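Local coordinates for phosphoinositide 3-kinase adapter protein 1 (Homo sapiens, PDB 5FOR) that is a signalling adapter, represented by its TIR domain, that links B-cell receptor and Toll-like receptor signalling to phosphoinositide 3-kinase, at residues E71-F76 against E106-F111; P15-W20 against L98-R103. All coordinates share one frame; numbering follows the deposited sequence. Where two conformers were deposited one is given.

Contact 1: E71-F76 against E106-F111; sequences ELVQHF and EEFLDF
F76 and V73 meet F108 and F111 in an apolar, aromatic contact. It joins helix 70-76 to the loop between strands 95-99 and 119-121, which turns in a helix-like way. Two phenylalanines, three residues apart in 106-111, reach across to the helix. F108 comes edge on. Its CE1 lies 4.2 Å from F76 CD2, near the plane of both rings. The rings meet edge to edge, with their planes near a right angle. The same CE1 is 4.2 Å from V73 CB. In this flavodoxin-like TIR fold, a parallel sheet of five strands, L68 of strand 63-68 touches V73, F76 and F108 and so backs the contact. F111 meets the CB and carbonyl of F76, not its ring. F111 CD2 packs 3.8 Å from F76 CB, and F111 CE2 lies 3.2 Å from F76 O, the oxygen approaching the ring obliquely. F76 CG sits beside its own backbone N (chi1 -58°). This turns the ring back over its own helix. V73 CA sits 3.7 Å above the plane of the F76 ring, toward its rim. W115 stacks with F108, and F112 meets F76 edge to face. F111 O accepts a hydrogen bond from Q86 NE2.

Contact 2: P15-W20 against L98-R103; sequences PDAEEW and LLCGVR
The indole of W20 presents one face to L98 and C100. L98 CD2 lies over the six-membered ring, 4.0 Å from its centroid and 28° off the ring normal. This is a CH-pi contact. The methyl is displaced toward the rim, and its nearest ring atom is W20 CE3 at 3.6 Å. C100 SG lies over the five-membered ring, 4.2 Å from its centroid. This is a sulfur-aromatic contact, and W20 CD1 is the closest ring atom to the sulfur at 3.9 Å. The two residues thus share one face of the indole, one over each ring. The side chains of W20 and L98 cross at about a right angle. CD2 is the leucine branch in touch.

L98 and C100 are two residues apart, so both side chains point to helix 18-30. For L98, chi1 172° extends CG away from the backbone N, and chi2 77° then sets CD2 on the indole. C100 was deposited in two conformers, so the sulfur position described here is one of two. In this conformer A17 CB also packs against C100 SG, at 4.2 Å. A17 is the N-cap residue of helix 18-30, so the start of this helix sits against the C-terminal part of strand 95-99 and the residue that follows. L67 of strand 63-68 and Y130 of helix 127-134 touch both W20 and L98. A bound pentaethylene glycol, probably from crystallisation, also approaches W20. The arrangement is that of a helix packed on one side of the parallel sheet in the alpha/beta TIR fold.

Overall arrangement
Both contacts are partly buried, and both are mainly apolar across their segments. Contact 2 lies deeper: its centre is about 10 Å from the centre of the chain, against about 13 Å for that of contact 1. Contact 2 sets a helix start against the C-terminal part of a sheet strand and the residue after it, while contact 1 sets a helix against a loop. Contact 1 relies on phenylalanine edges, aliphatic carbons and a backbone carbonyl, contact 2 on one indole face with a methyl and a sulfur. Strand 63-68 borders both. The two sites touch directly: D16 OD2 probably accepts a hydrogen bond from E71 N, and F108 packs on V102. Their segments alternate along the chain.

Contact 1: E71-F76 against E106-F111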
loop_
_atom_site.group_PDB
_atom_site.type_symbol
_atom_site.label_atom_id
_atom_site.label_comp_id
_atom_site.label_asym_id
_atom_site.label_seq_id
_atom_site.Cartn_x
_atom_site.Cartn_y
_atom_site.Cartn_z
ATOM N N GLU A 71 -8.394 10.104 2.301
ATOM C CA GLU A 71 -8.989 9.380 3.422
ATOM C C GLU A 71 -7.966 8.480 4.093
ATOM O O GLU A 71 -8.038 8.239 5.287
ATOM C CB GLU A 71 -10.189 8.567 2.948
ATOM C CG GLU A 71 -11.011 7.954 4.058
ATOM C CD GLU A 71 -12.216 7.170 3.536
ATOM O OE1 GLU A 71 -12.560 7.327 2.341
ATOM O OE2 GLU A 71 -12.813 6.397 4.323
ATOM N N LEU A 72 -6.996 7.991 3.325
ATOM C CA LEU A 72 -6.011 7.128 3.900
ATOM C C LEU A 72 -5.035 7.940 4.764
ATOM O O LEU A 72 -4.731 7.516 5.876
ATOM C CB LEU A 72 -5.274 6.335 2.821
ATOM C CG LEU A 72 -4.292 5.362 3.498
ATOM C CD1 LEU A 72 -4.654 3.908 3.251
ATOM C CD2 LEU A 72 -2.842 5.638 3.098
ATOM N N VAL A 73 -4.555 9.097 4.295
ATOM C CA VAL A 73 -3.571 9.810 5.107
ATOM C C VAL A 73 -4.230 10.306 6.391
ATOM O O VAL A 73 -3.556 10.395 7.418
ATOM C CB VAL A 73 -2.822 10.982 4.368
ATOM C CG1 VAL A 73 -2.898 10.887 2.876
ATOM C CG2 VAL A 73 -3.176 12.357 4.915
ATOM N N GLN A 74 -5.538 10.552 6.379
ATOM C CA GLN A 74 -6.234 10.868 7.637
ATOM C C GLN A 74 -5.987 9.820 8.724
ATOM O O GLN A 74 -6.047 10.143 9.909
ATOM C CB GLN A 74 -7.735 11.017 7.427
ATOM C CG GLN A 74 -8.167 12.418 7.051
ATOM C CD GLN A 74 -9.564 12.441 6.466
ATOM O OE1 GLN A 74 -10.358 11.517 6.685
ATOM N NE2 GLN A 74 -9.872 13.492 5.707
ATOM N N HIS A 75 -5.664 8.583 8.335
ATOM C CA HIS A 75 -5.377 7.545 9.333
ATOM C C HIS A 75 -3.967 7.680 9.847
ATOM O O HIS A 75 -3.663 7.186 10.934
ATOM C CB HIS A 75 -5.608 6.125 8.779
ATOM C CG HIS A 75 -7.029 5.842 8.407
ATOM N ND1 HIS A 75 -7.903 6.838 7.997
ATOM C CD2 HIS A 75 -7.760 4.715 8.448
ATOM C CE1 HIS A 75 -9.082 6.314 7.760
ATOM N NE2 HIS A 75 -9.034 5.024 8.033
ATOM N N PHE A 76 -3.105 8.354 9.084
ATOM C CA PHE A 76 -1.773 8.681 9.594
ATOM C C PHE A 76 -1.844 9.612 10.811
ATOM O O PHE A 76 -0.880 9.728 11.558
ATOM C CB PHE A 76 -0.874 9.323 8.525
ATOM C CG PHE A 76 -0.666 8.478 7.297
ATOM C CD1 PHE A 76 -0.946 7.116 7.325
ATOM C CD2 PHE A 76 -0.089 9.022 6.148
ATOM C CE1 PHE A 76 -0.738 6.321 6.218
ATOM C CE2 PHE A 76 0.147 8.215 5.019
ATOM C CZ PHE A 76 -0.186 6.861 5.062
ATOM N N GLU A 106 6.965 16.797 1.874
ATOM C CA GLU A 106 8.018 16.664 2.874
ATOM C C GLU A 106 7.454 16.337 4.252
ATOM O O GLU A 106 8.130 15.704 5.065
ATOM C CB GLU A 106 8.843 17.946 2.937
ATOM C CG GLU A 106 9.559 18.274 1.641
ATOM C CD GLU A 106 11.051 18.018 1.737
ATOM O OE1 GLU A 106 11.469 16.850 1.592
ATOM O OE2 GLU A 106 11.806 18.986 1.965
ATOM N N GLU A 107 6.212 16.758 4.508
ATOM C CA GLU A 107 5.527 16.430 5.762
ATOM C C GLU A 107 5.407 14.931 6.046
ATOM O O GLU A 107 5.349 14.534 7.218
ATOM C CB GLU A 107 4.115 16.995 5.798
ATOM C CG GLU A 107 3.916 18.422 5.400
ATOM C CD GLU A 107 2.474 18.802 5.613
ATOM O OE1 GLU A 107 2.039 18.802 6.785
ATOM O OE2 GLU A 107 1.767 19.079 4.617
ATOM N N PHE A 108 5.326 14.105 4.996
ATOM C CA PHE A 108 5.180 12.667 5.192
ATOM C C PHE A 108 6.407 12.071 5.911
ATOM O O PHE A 108 6.296 11.050 6.596
ATOM C CB PHE A 108 4.921 11.954 3.851
ATOM C CG PHE A 108 3.547 12.218 3.289
ATOM C CD1 PHE A 108 2.418 11.806 3.978
ATOM C CD2 PHE A 108 3.384 12.908 2.084
ATOM C CE1 PHE A 108 1.142 12.061 3.482
ATOM C CE2 PHE A 108 2.121 13.172 1.585
ATOM C CZ PHE A 108 0.988 12.735 2.288
ATOM N N LEU A 109 7.560 12.728 5.783
ATOM C CA LEU A 109 8.782 12.305 6.473
ATOM C C LEU A 109 8.632 12.325 8.002
ATOM O O LEU A 109 9.376 11.648 8.710
ATOM C CB LEU A 109 9.960 13.192 6.054
ATOM C CG LEU A 109 10.374 13.005 4.600
ATOM C CD1 LEU A 109 11.403 14.037 4.197
ATOM C CD2 LEU A 109 10.906 11.593 4.384
ATOM N N ASP A 110 7.682 13.115 8.504
ATOM C CA ASP A 110 7.373 13.144 9.935
ATOM C C ASP A 110 6.611 11.909 10.380
ATOM O O ASP A 110 6.678 11.529 11.545
ATOM C CB ASP A 110 6.557 14.382 10.287
ATOM C CG ASP A 110 7.351 15.655 10.149
ATOM O OD1 ASP A 110 8.595 15.575 10.170
ATOM O OD2 ASP A 110 6.732 16.729 10.005
ATOM N N PHE A 111 5.874 11.288 9.460
ATOM C CA PHE A 111 5.119 10.086 9.788
ATOM C C PHE A 111 5.920 8.838 9.464
ATOM O O PHE A 111 5.922 7.890 10.231
ATOM C CB PHE A 111 3.775 10.088 9.058
ATOM C CG PHE A 111 2.889 11.230 9.459
ATOM C CD1 PHE A 111 3.042 12.478 8.878
ATOM C CD2 PHE A 111 1.927 11.069 10.442
ATOM C CE1 PHE A 111 2.229 13.548 9.265
ATOM C CE2 PHE A 111 1.113 12.128 10.822
ATOM C CZ PHE A 111 1.266 13.370 10.238
#

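Contact 2: P15-W20 against L98-R103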
loop_
_atom_site.group_PDB
_atom_site.type_symbol
_atom_site.label_atom_id
_atom_site.label_comp_id
_atom_site.label_asym_id
_atom_site.label_seq_id
_atom_site.Cartn_x
_atom_site.Cartn_y
_atom_site.Cartn_z
ATOM N N PRO A 15 -11.714 3.501 1.372
ATOM C CA PRO A 15 -12.838 3.424 0.425
ATOM C C PRO A 15 -12.852 4.474 -0.686
ATOM O O PRO A 15 -13.371 4.159 -1.751
ATOM C CB PRO A 15 -14.074 3.556 1.332
ATOM C CG PRO A 15 -13.587 3.091 2.746
ATOM C CD PRO A 15 -12.140 3.478 2.793
ATOM N N ASP A 16 -12.274 5.656 -0.500
ATOM C CA ASP A 16 -12.274 6.626 -1.606
ATOM C C ASP A 16 -11.380 6.219 -2.793
ATOM O O ASP A 16 -11.497 6.801 -3.868
ATOM C CB ASP A 16 -11.884 8.028 -1.113
ATOM C CG ASP A 16 -10.498 8.076 -0.459
ATOM O OD1 ASP A 16 -9.910 6.994 -0.217
ATOM O OD2 ASP A 16 -10.015 9.202 -0.162
ATOM N N ALA A 17 -10.515 5.223 -2.596
ATOM C CA ALA A 17 -9.624 4.716 -3.638
ATOM C C ALA A 17 -9.944 3.240 -3.991
ATOM O O ALA A 17 -9.114 2.515 -4.559
ATOM C CB ALA A 17 -8.150 4.862 -3.190
ATOM N N GLU A 18 -11.153 2.828 -3.626
ATOM C CA GLU A 18 -11.725 1.513 -3.923
ATOM C C GLU A 18 -11.481 0.985 -5.352
ATOM O O GLU A 18 -11.118 -0.168 -5.548
ATOM C CB GLU A 18 -13.234 1.578 -3.666
ATOM C CG GLU A 18 -13.967 0.287 -3.904
ATOM C CD GLU A 18 -13.615 -0.735 -2.866
ATOM O OE1 GLU A 18 -13.746 -0.400 -1.671
ATOM O OE2 GLU A 18 -13.201 -1.859 -3.232
ATOM N N GLU A 19 -11.731 1.823 -6.348
ATOM C CA GLU A 19 -11.579 1.414 -7.733
ATOM C C GLU A 19 -10.114 1.262 -8.139
ATOM O O GLU A 19 -9.795 0.381 -8.943
ATOM C CB GLU A 19 -12.311 2.401 -8.647
ATOM C CG GLU A 19 -13.721 2.672 -8.134
ATOM C CD GLU A 19 -14.499 3.670 -8.966
ATOM O OE1 GLU A 19 -14.523 3.509 -10.206
ATOM O OE2 GLU A 19 -15.115 4.592 -8.371
ATOM N N TRP A 20 -9.221 2.090 -7.590
ATOM C CA TRP A 20 -7.796 1.899 -7.843
ATOM C C TRP A 20 -7.367 0.542 -7.321
ATOM O O TRP A 20 -6.490 -0.102 -7.872
ATOM C CB TRP A 20 -6.942 2.994 -7.199
ATOM C CG TRP A 20 -6.721 4.069 -8.171
ATOM C CD1 TRP A 20 -7.313 5.303 -8.187
ATOM C CD2 TRP A 20 -5.905 3.996 -9.343
ATOM N NE1 TRP A 20 -6.893 6.013 -9.289
ATOM C CE2 TRP A 20 -6.027 5.238 -10.014
ATOM C CE3 TRP A 20 -5.075 3.009 -9.886
ATOM C CZ2 TRP A 20 -5.360 5.514 -11.204
ATOM C CZ3 TRP A 20 -4.407 3.286 -11.066
ATOM C CH2 TRP A 20 -4.548 4.536 -11.710
ATOM N N LEU A 98 1.090 4.414 -4.246
ATOM C CA LEU A 98 0.443 5.007 -5.396
ATOM C C LEU A 98 -0.239 6.299 -4.964
ATOM O O LEU A 98 -1.052 6.306 -4.045
ATOM C CB LEU A 98 -0.572 4.054 -6.024
ATOM C CG LEU A 98 -1.363 4.792 -7.110
ATOM C CD1 LEU A 98 -0.487 4.897 -8.318
ATOM C CD2 LEU A 98 -2.664 4.112 -7.446
ATOM N N LEU A 99 0.102 7.390 -5.626
ATOM C CA LEU A 99 -0.497 8.689 -5.317
ATOM C C LEU A 99 -1.875 8.796 -5.916
ATOM O O LEU A 99 -2.003 8.931 -7.128
ATOM C CB LEU A 99 0.370 9.832 -5.850
ATOM C CG LEU A 99 1.806 9.853 -5.334
ATOM C CD1 LEU A 99 2.579 11.033 -5.912
ATOM C CD2 LEU A 99 1.793 9.917 -3.837
ATOM N N CYS A 100 -2.900 8.766 -5.070
ATOM C CA CYS A 100 -4.299 8.883 -5.512
ATOM C C CYS A 100 -4.926 10.220 -5.127
ATOM O O CYS A 100 -5.696 10.286 -4.159
ATOM C CB CYS A 100 -5.171 7.773 -4.916
ATOM S SG CYS A 100 -4.742 6.134 -5.357
ATOM N N GLY A 101 -4.622 11.275 -5.872
ATOM C CA GLY A 101 -5.181 12.598 -5.595
ATOM C C GLY A 101 -4.577 13.273 -4.367
ATOM O O GLY A 101 -5.190 14.126 -3.751
ATOM N N VAL A 102 -3.380 12.824 -4.009
ATOM C CA VAL A 102 -2.578 13.383 -2.940
ATOM C C VAL A 102 -1.215 13.749 -3.520
ATOM O O VAL A 102 -0.490 12.890 -4.040
ATOM C CB VAL A 102 -2.391 12.398 -1.765
ATOM C CG1 VAL A 102 -1.375 12.979 -0.777
ATOM C CG2 VAL A 102 -3.729 12.062 -1.068
ATOM N N ARG A 103 -0.852 15.014 -3.414
ATOM C CA ARG A 103 0.452 15.480 -3.868
ATOM C C ARG A 103 1.528 14.933 -2.890
ATOM O O ARG A 103 1.283 14.869 -1.691
ATOM C CB ARG A 103 0.430 17.019 -3.960
ATOM C CG ARG A 103 1.653 17.644 -4.559
ATOM C CD ARG A 103 1.685 19.158 -4.302
ATOM N NE ARG A 103 0.893 19.871 -5.292
ATOM C CZ ARG A 103 1.406 20.642 -6.250
ATOM N NH1 ARG A 103 2.720 20.838 -6.338
ATOM N NH2 ARG A 103 0.594 21.228 -7.116
#